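Local coordinates for 33-36 kDa outer membrane protein (Acinetobacter baumannii, PDB 6GIE) that probably forms a beta-barrel channel for small solutes across the outer membrane, as a porin associated with carbapenem susceptibility, at residues Tyr79-Tyr84 and Glu93-Gly98; Gln71-Ser76 and Glu102-Thr107. All blocks are in the same frame, centred on the assembly; numbering follows the deposited sequence.

Both interactions lie on one beta hairpin, made of strands 74-83 and 94-105, and their centres are about 27 Å apart. Along the chain they are nested: 71-76 comes first, then 79-84, 93-98 and 102-107, so interaction 1 is enclosed in the loop that interaction 2 closes. Interaction 1 joins the strands beside the hairpin connection, part of which is not modelled, whereas interaction 2 joins them at the far end, just after helix 66-69. Together they mark the two ends of a strand pair in the antiparallel barrel wall, consistent with a porin whose hairpins run the length of the membrane-spanning barrel.

Interaction 1: Tyr79-Tyr84 and Glu93-Gly98; sequences YNYIKY and ESHTYG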
# COMPACT_ATOMS: atom_id res chain seq x y z
N TYR A 79 -5.34 12.36 3.96
CA TYR A 79 -6.40 13.15 3.38
C TYR A 79 -6.48 12.89 1.84
O TYR A 79 -5.44 12.78 1.17
CB TYR A 79 -6.13 14.64 3.65
CG TYR A 79 -7.01 15.59 2.89
CD1 TYR A 79 -8.40 15.56 3.04
CD2 TYR A 79 -6.45 16.55 2.03
CE1 TYR A 79 -9.21 16.46 2.37
CE2 TYR A 79 -7.26 17.43 1.34
CZ TYR A 79 -8.63 17.39 1.52
OH TYR A 79 -9.44 18.28 0.85
N ASN A 80 -7.70 12.79 1.32
CA ASN A 80 -7.93 12.52 -0.06
C ASN A 80 -9.01 13.43 -0.60
O ASN A 80 -10.03 13.68 0.04
CB ASN A 80 -8.37 11.07 -0.28
CG ASN A 80 -8.69 10.80 -1.76
OD1 ASN A 80 -9.86 10.82 -2.18
ND2 ASN A 80 -7.63 10.63 -2.57
N TYR A 81 -8.79 13.87 -1.84
CA TYR A 81 -9.62 14.87 -2.48
C TYR A 81 -10.01 14.35 -3.88
O TYR A 81 -9.16 13.81 -4.61
CB TYR A 81 -8.77 16.15 -2.58
CG TYR A 81 -9.34 17.28 -3.35
CD1 TYR A 81 -10.56 17.85 -2.99
CD2 TYR A 81 -8.64 17.83 -4.42
CE1 TYR A 81 -11.10 18.91 -3.69
CE2 TYR A 81 -9.17 18.91 -5.13
CZ TYR A 81 -10.40 19.44 -4.75
OH TYR A 81 -10.94 20.50 -5.43
N ILE A 82 -11.29 14.49 -4.24
CA ILE A 82 -11.72 14.15 -5.57
C ILE A 82 -12.61 15.24 -6.07
O ILE A 82 -13.62 15.53 -5.44
CB ILE A 82 -12.51 12.84 -5.63
CG1 ILE A 82 -11.67 11.70 -5.10
CG2 ILE A 82 -12.91 12.52 -7.08
CD1 ILE A 82 -12.44 10.40 -5.05
N LYS A 83 -12.25 15.79 -7.24
CA LYS A 83 -12.92 16.93 -7.88
C LYS A 83 -13.49 16.57 -9.26
O LYS A 83 -12.73 16.27 -10.20
CB LYS A 83 -11.88 18.04 -8.03
CG LYS A 83 -12.39 19.46 -8.16
CD LYS A 83 -11.19 20.39 -8.41
CE LYS A 83 -11.51 21.84 -8.10
NZ LYS A 83 -12.62 22.35 -8.94
N TYR A 84 -14.82 16.53 -9.36
CA TYR A 84 -15.62 16.64 -10.63
C TYR A 84 -16.42 15.36 -10.86
O TYR A 84 -16.50 14.52 -9.96
CB TYR A 84 -14.78 17.01 -11.89
CG TYR A 84 -15.56 17.69 -13.00
CD1 TYR A 84 -16.13 18.95 -12.79
CD2 TYR A 84 -15.72 17.11 -14.27
CE1 TYR A 84 -16.85 19.60 -13.78
CE2 TYR A 84 -16.44 17.75 -15.27
CZ TYR A 84 -17.01 19.00 -15.02
OH TYR A 84 -17.74 19.69 -15.97
N GLU A 93 -15.33 18.31 -4.59
CA GLU A 93 -16.53 17.50 -4.68
C GLU A 93 -16.58 16.34 -3.69
O GLU A 93 -17.66 15.88 -3.33
CB GLU A 93 -16.68 16.96 -6.09
CG GLU A 93 -17.31 17.95 -7.06
CD GLU A 93 -18.77 17.66 -7.36
OE1 GLU A 93 -19.30 16.70 -6.77
OE2 GLU A 93 -19.39 18.37 -8.18
N SER A 94 -15.43 15.84 -3.25
CA SER A 94 -15.44 14.84 -2.18
C SER A 94 -14.08 14.83 -1.43
O SER A 94 -13.02 14.93 -2.03
CB SER A 94 -15.84 13.48 -2.79
OG SER A 94 -15.35 12.37 -2.08
N HIS A 95 -14.14 14.78 -0.10
CA HIS A 95 -12.98 14.88 0.76
C HIS A 95 -12.99 13.66 1.66
O HIS A 95 -14.03 13.32 2.20
CB HIS A 95 -13.05 16.11 1.65
CG HIS A 95 -13.05 17.42 0.93
ND1 HIS A 95 -14.18 18.21 0.83
CD2 HIS A 95 -12.05 18.13 0.36
CE1 HIS A 95 -13.88 19.33 0.20
NE2 HIS A 95 -12.59 19.31 -0.10
N THR A 96 -11.86 13.01 1.88
CA THR A 96 -11.81 11.88 2.83
C THR A 96 -10.60 12.02 3.76
O THR A 96 -9.50 12.31 3.30
CB THR A 96 -11.75 10.49 2.14
OG1 THR A 96 -12.92 10.31 1.31
CG2 THR A 96 -11.70 9.36 3.20
N TYR A 97 -10.85 11.82 5.05
CA TYR A 97 -9.84 11.89 6.12
C TYR A 97 -9.78 10.50 6.70
O TYR A 97 -10.77 9.86 6.87
CB TYR A 97 -10.25 12.86 7.22
CG TYR A 97 -10.52 14.24 6.70
CD1 TYR A 97 -11.79 14.60 6.20
CD2 TYR A 97 -9.51 15.22 6.69
CE1 TYR A 97 -12.03 15.87 5.70
CE2 TYR A 97 -9.75 16.49 6.18
CZ TYR A 97 -11.00 16.82 5.69
OH TYR A 97 -11.25 18.09 5.18
N GLY A 98 -8.59 10.04 6.97
CA GLY A 98 -8.41 8.71 7.45
C GLY A 98 -7.23 8.60 8.41
O GLY A 98 -6.26 9.40 8.36
O HOH W 1 -12.53 12.10 -1.04
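Tyr-79 to Ile-82 pair in antiparallel register with Tyr-97 to Ser-94, the axes of strands 79-83 and 94-98 approaching to 4.6 Å at 167°. Asn-80 and Thr-96 form a hydrogen-bonded pair: Asn-80 N lies 2.7 Å from Thr-96 O, and Thr-96 N donates back to Asn-80 O. Two residues on, Ile-82 N reaches Ser-94 O at 2.8 Å, while the return bonds to Ile-82 O from Ser-94 N and Glu-93 N are weak, so the pairing slackens toward the hairpin connection. Tyr-79, Tyr-81, His-95 and Tyr-97 share one face as an aromatic cluster that points away from the barrel axis. Tyr-79 and Tyr-97 lie side by side with ring planes 29° apart and little overlap; CD1 of Tyr-79 sits over one face of the Tyr-97 ring, toward its rim, 3.5 Å from Tyr-97 CE2. With CG anti to the backbone N (chi1 173°), Tyr-81 leans toward strand 94-98, and its ring comes alongside that of His-95 in a similar slid arrangement, its CD1 3.7 Å from His-95 CD2. Asn-80, Ser-94 and Thr-96 occupy the inner face. There a water donates to Asn-80 O at 3.1 Å and hydrogen-bonds to Ser-94 OG and Thr-96 OG1, linking both strands. Thr-96 OG1 also bonds Thr-121, and Asn-80 ND2 bonds Thr-46. Strand 43-52 flanks the hairpin beside 74-83 and strand 112-121 beside 94-105, each through backbone hydrogen bonds, continuing the barrel wall.

Interaction 2: Gln71-Ser76 and Glu102-Thr107; sequences QASNVS and EAYLPT
Tyr-104 lays one face of its ring against the backbone of Gln-71, whose CA sits over the ring centre, 3.6 Å above the plane. Gln-71 CB adds a contact of 3.5 Å to CD2 of Tyr-104, and the two side chains cross at about a right angle. Ser-73 OG, beside its own backbone N at chi1 -58°, lies at the edge of the same ring, in its plane, and accepts an almost straight hydrogen bond of 3.1 Å from the backbone N of Tyr-104. A water grips this corner further, bonding to Ser-73 OG and donating to Tyr-104 O. Next along, Asn-74 and Glu-102 form an antiparallel hydrogen-bonded pair, with Asn-74 N 3.1 Å from Glu-102 O and Glu-102 N 3.0 Å from Asn-74 O. Their side chains run side by side into the barrel interior. Asn-74 ND2 spends both of its hydrogens in its amide plane, one on Glu-102 OE2 at 3.2 Å, met from above the carboxylate plane, the other on Ala-72 O at 3.0 Å. These bonds fix the rotation of the amide. In the porin barrel this is where the chain enters a wall strand: Gln-71, with positive phi, is the C-prime residue of a Schellman motif that ends helix 66-69, and the wall strand begins at Asn-74. A second water bridges Ala-72 O and Tyr-104 OH. Farther out, Tyr-113 bonds Glu-102 OE1 through its hydroxyl and packs edge-to-face with Tyr-104, while Thr-50 and Tyr-52 of strand 43-52 touch Asn-74.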
# COMPACT_ATOMS: atom_id res chain seq x y z
N GLN A 71 9.35 -4.60 10.22
CA GLN A 71 8.14 -4.84 11.00
C GLN A 71 7.91 -3.63 11.86
O GLN A 71 7.76 -3.73 13.06
CB GLN A 71 8.30 -6.13 11.83
CG GLN A 71 8.43 -7.31 10.85
CD GLN A 71 8.93 -8.59 11.50
OE1 GLN A 71 8.25 -9.15 12.33
NE2 GLN A 71 10.10 -9.05 11.08
N ALA A 72 7.87 -2.47 11.21
CA ALA A 72 7.79 -1.21 11.94
C ALA A 72 6.33 -0.86 12.20
O ALA A 72 5.57 -0.44 11.29
CB ALA A 72 8.45 -0.14 11.12
N SER A 73 5.92 -1.04 13.45
CA SER A 73 4.65 -0.48 13.93
C SER A 73 4.60 1.06 13.74
O SER A 73 5.66 1.73 13.80
CB SER A 73 4.51 -0.79 15.41
OG SER A 73 4.58 -2.21 15.57
N ASN A 74 3.38 1.56 13.55
CA ASN A 74 3.13 2.91 13.23
C ASN A 74 1.64 3.34 13.24
O ASN A 74 0.68 2.52 13.24
CB ASN A 74 3.67 3.17 11.80
CG ASN A 74 2.86 2.47 10.74
OD1 ASN A 74 1.87 3.02 10.29
ND2 ASN A 74 3.29 1.25 10.32
N VAL A 75 1.48 4.65 13.15
CA VAL A 75 0.21 5.21 12.88
C VAL A 75 0.41 6.19 11.76
O VAL A 75 1.49 6.81 11.63
CB VAL A 75 -0.33 5.99 14.09
CG1 VAL A 75 0.60 7.13 14.51
CG2 VAL A 75 -1.70 6.60 13.78
N SER A 76 -0.69 6.38 11.03
CA SER A 76 -0.72 7.07 9.81
C SER A 76 -1.97 7.90 9.73
O SER A 76 -2.99 7.50 10.25
CB SER A 76 -0.68 6.03 8.68
OG SER A 76 -0.13 6.69 7.60
N GLU A 102 -0.80 0.09 12.46
CA GLU A 102 -0.34 -1.24 12.31
C GLU A 102 0.53 -1.60 13.49
O GLU A 102 1.40 -0.79 13.90
CB GLU A 102 0.60 -1.31 11.10
CG GLU A 102 -0.05 -0.93 9.81
CD GLU A 102 0.80 -1.41 8.62
OE1 GLU A 102 0.67 -2.61 8.15
OE2 GLU A 102 1.64 -0.56 8.20
N ALA A 103 0.32 -2.80 14.00
CA ALA A 103 1.08 -3.33 15.11
C ALA A 103 1.70 -4.67 14.69
O ALA A 103 0.98 -5.54 14.24
CB ALA A 103 0.16 -3.59 16.27
N TYR A 104 3.03 -4.78 14.82
CA TYR A 104 3.78 -6.06 14.70
C TYR A 104 4.19 -6.43 16.10
O TYR A 104 4.83 -5.64 16.83
CB TYR A 104 5.06 -5.92 13.88
CG TYR A 104 4.80 -5.52 12.46
CD1 TYR A 104 4.54 -4.17 12.12
CD2 TYR A 104 4.80 -6.47 11.44
CE1 TYR A 104 4.28 -3.82 10.78
CE2 TYR A 104 4.57 -6.10 10.10
CZ TYR A 104 4.31 -4.79 9.78
OH TYR A 104 4.03 -4.45 8.48
N LEU A 105 3.86 -7.63 16.49
CA LEU A 105 4.09 -8.07 17.85
C LEU A 105 4.77 -9.41 17.78
O LEU A 105 4.13 -10.42 17.48
CB LEU A 105 2.78 -8.14 18.63
CG LEU A 105 2.80 -8.91 19.96
CD1 LEU A 105 3.64 -8.18 21.00
CD2 LEU A 105 1.40 -9.16 20.48
N PRO A 106 6.08 -9.43 18.01
CA PRO A 106 6.83 -10.70 18.21
C PRO A 106 6.25 -11.51 19.38
O PRO A 106 5.79 -10.92 20.35
CB PRO A 106 8.25 -10.23 18.57
CG PRO A 106 8.34 -8.84 18.01
CD PRO A 106 6.96 -8.24 18.01
N THR A 107 6.25 -12.83 19.23
CA THR A 107 5.81 -13.74 20.24
C THR A 107 6.77 -14.95 20.31
O THR A 107 7.64 -15.14 19.45
CB THR A 107 4.39 -14.26 19.93
OG1 THR A 107 4.44 -15.38 19.01
CG2 THR A 107 3.51 -13.17 19.40
O HOH W 2 5.57 -1.55 8.50
O HOH W 3 6.48 -3.42 16.87